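Local coordinates for protein spectinomycin phosphotransferase (Legionella pneumophila, PDB 3I1A) that probably phosphorylates the aminocyclitol antibiotic spectinomycin, using a nucleotide and magnesium in a protein-kinase-like fold, and so confers resistance to this drug, at residues A[147-150]-A[151-155]. Residues are numbered along the deposited sequence; the frame is centred on the assembly and turned at random.
Sequences SPKW and REIVR
Arg-151 folds back over Pro-148 at the capped N-terminus of helix 149-157, in this kinase-like aminoglycoside phosphotransferase fold. The turn is capped by Ser-147, whose OG accepts from Lys-149 N at 3.1 Å. Arg-151 CB lies 3.6 Å from Pro-148 O. CG stands anti to its own carbonyl carbon, and a bend at chi3 (-74°) turns the guanidinium back toward the start of the helix. NE comes within 4.0 Å of Pro-148 CA and forms a salt bridge with Glu-193. At the tip, one guanidinium face lies over Pro-148 CA, which is 3.3 Å from NH2. NH2 donates to Tyr-146 O. NH1 forms a salt bridge with Glu-283 and a hydrogen bond with Tyr-279 OH, both on helix 274-297. This buried arginine thus ties the helix start to helices 182-198 and 274-297, and its several partners limit rotation of the guanidinium.

The first helical turns are closed by backbone bonds, including Glu-152 N to Pro-148 O. Trp-150 and Ile-153 run alongside each other in the same direction, with Trp-150 CE3 3.9 Å from Ile-153 CD1. Both side chains touch Ala-290. With CG anti to the backbone N (chi1 175°), Lys-149 sets CG over the centre of one face of the Trp-150 indole. Water 1 bridges the capping turn and the helix, donating to Ser-147 O and accepting from Arg-151 N at 2.9 Å.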
loop_
_atom_site.group_PDB
_atom_site.type_symbol
_atom_site.label_atom_id
_atom_site.label_comp_id
_atom_site.label_asym_id
_atom_site.label_seq_id
_atom_site.Cartn_x
_atom_site.Cartn_y
_atom_site.Cartn_z
ATOM N N SER A 147 -12.259 12.876 1.112
ATOM C CA SER A 147 -11.554 14.141 1.189
ATOM C C SER A 147 -11.231 14.726 -0.176
ATOM O O SER A 147 -10.817 14.020 -1.089
ATOM C CB SER A 147 -10.257 13.963 1.981
ATOM O OG SER A 147 -9.470 15.134 1.898
ATOM N N PRO A 148 -11.428 16.043 -0.328
ATOM C CA PRO A 148 -11.156 16.747 -1.577
ATOM C C PRO A 148 -9.708 17.274 -1.608
ATOM O O PRO A 148 -9.304 17.907 -2.581
ATOM C CB PRO A 148 -12.176 17.877 -1.542
ATOM C CG PRO A 148 -12.115 18.289 -0.085
ATOM C CD PRO A 148 -12.206 16.901 0.591
ATOM N N LYS A 149 -8.930 16.979 -0.565
ATOM C CA LYS A 149 -7.542 17.451 -0.460
ATOM C C LYS A 149 -6.723 17.366 -1.740
ATOM O O LYS A 149 -6.159 18.367 -2.203
ATOM C CB LYS A 149 -6.779 16.693 0.635
ATOM C CG LYS A 149 -5.293 17.088 0.692
ATOM C CD LYS A 149 -4.547 16.474 1.864
ATOM C CE LYS A 149 -3.128 17.029 1.936
ATOM N NZ LYS A 149 -2.433 16.679 3.207
ATOM N N TRP A 150 -6.655 16.168 -2.306
ATOM C CA TRP A 150 -5.878 15.930 -3.516
ATOM C C TRP A 150 -6.479 16.571 -4.748
ATOM O O TRP A 150 -5.757 17.076 -5.611
ATOM C CB TRP A 150 -5.718 14.426 -3.722
ATOM C CG TRP A 150 -5.267 13.781 -2.472
ATOM C CD1 TRP A 150 -6.012 13.007 -1.624
ATOM C CD2 TRP A 150 -3.968 13.890 -1.884
ATOM N NE1 TRP A 150 -5.249 12.621 -0.541
ATOM C CE2 TRP A 150 -3.991 13.151 -0.676
ATOM C CE3 TRP A 150 -2.784 14.540 -2.260
ATOM C CZ2 TRP A 150 -2.876 13.044 0.156
ATOM C CZ3 TRP A 150 -1.674 14.432 -1.430
ATOM C CH2 TRP A 150 -1.728 13.690 -0.237
ATOM N N ARG A 151 -7.801 16.547 -4.853
ATOM C CA ARG A 151 -8.420 17.173 -5.999
ATOM C C ARG A 151 -8.081 18.662 -5.994
ATOM O O ARG A 151 -7.832 19.244 -7.036
ATOM C CB ARG A 151 -9.937 16.983 -5.955
ATOM C CG ARG A 151 -10.356 15.539 -6.198
ATOM C CD ARG A 151 -11.857 15.419 -6.368
ATOM N NE ARG A 151 -12.589 15.571 -5.118
ATOM C CZ ARG A 151 -12.700 14.629 -4.189
ATOM N NH1 ARG A 151 -12.108 13.449 -4.356
ATOM N NH2 ARG A 151 -13.445 14.851 -3.106
ATOM N N GLU A 152 -8.070 19.265 -4.818
ATOM C CA GLU A 152 -7.759 20.688 -4.704
ATOM C C GLU A 152 -6.321 20.957 -5.116
ATOM O O GLU A 152 -6.055 21.912 -5.847
ATOM C CB GLU A 152 -7.997 21.184 -3.270
ATOM C CG GLU A 152 -9.461 21.104 -2.844
ATOM C CD GLU A 152 -9.704 21.579 -1.421
ATOM O OE1 GLU A 152 -8.852 21.331 -0.539
ATOM O OE2 GLU A 152 -10.762 22.187 -1.175
ATOM N N ILE A 153 -5.400 20.112 -4.663
ATOM C CA ILE A 153 -3.992 20.292 -5.015
ATOM C C ILE A 153 -3.790 20.223 -6.522
ATOM O O ILE A 153 -3.055 21.033 -7.091
ATOM C CB ILE A 153 -3.109 19.232 -4.336
ATOM C CG1 ILE A 153 -3.003 19.540 -2.845
ATOM C CG2 ILE A 153 -1.707 19.230 -4.952
ATOM C CD1 ILE A 153 -2.474 18.377 -2.023
ATOM N N VAL A 154 -4.434 19.277 -7.194
ATOM C CA VAL A 154 -4.235 19.205 -8.630
ATOM C C VAL A 154 -4.817 20.459 -9.294
ATOM O O VAL A 154 -4.284 20.940 -10.287
ATOM C CB VAL A 154 -4.868 17.929 -9.266
ATOM C CG1 VAL A 154 -4.688 17.954 -10.752
ATOM C CG2 VAL A 154 -4.190 16.662 -8.695
ATOM N N ARG A 155 -5.907 20.999 -8.750
ATOM C CA ARG A 155 -6.454 22.207 -9.372
ATOM C C ARG A 155 -5.491 23.366 -9.171
ATOM O O ARG A 155 -5.420 24.255 -10.021
ATOM C CB ARG A 155 -7.835 22.577 -8.799
ATOM C CG ARG A 155 -8.896 21.555 -9.129
ATOM C CD ARG A 155 -10.299 22.060 -8.856
ATOM N NE ARG A 155 -11.244 20.955 -8.803
ATOM C CZ ARG A 155 -11.661 20.401 -7.663
ATOM N NH1 ARG A 155 -11.220 20.861 -6.501
ATOM N NH2 ARG A 155 -12.508 19.380 -7.682
HETATM O O HOH W 1 -8.946 14.423 -3.174
HETATM O O HOH W 2 -5.663 20.367 -0.578
#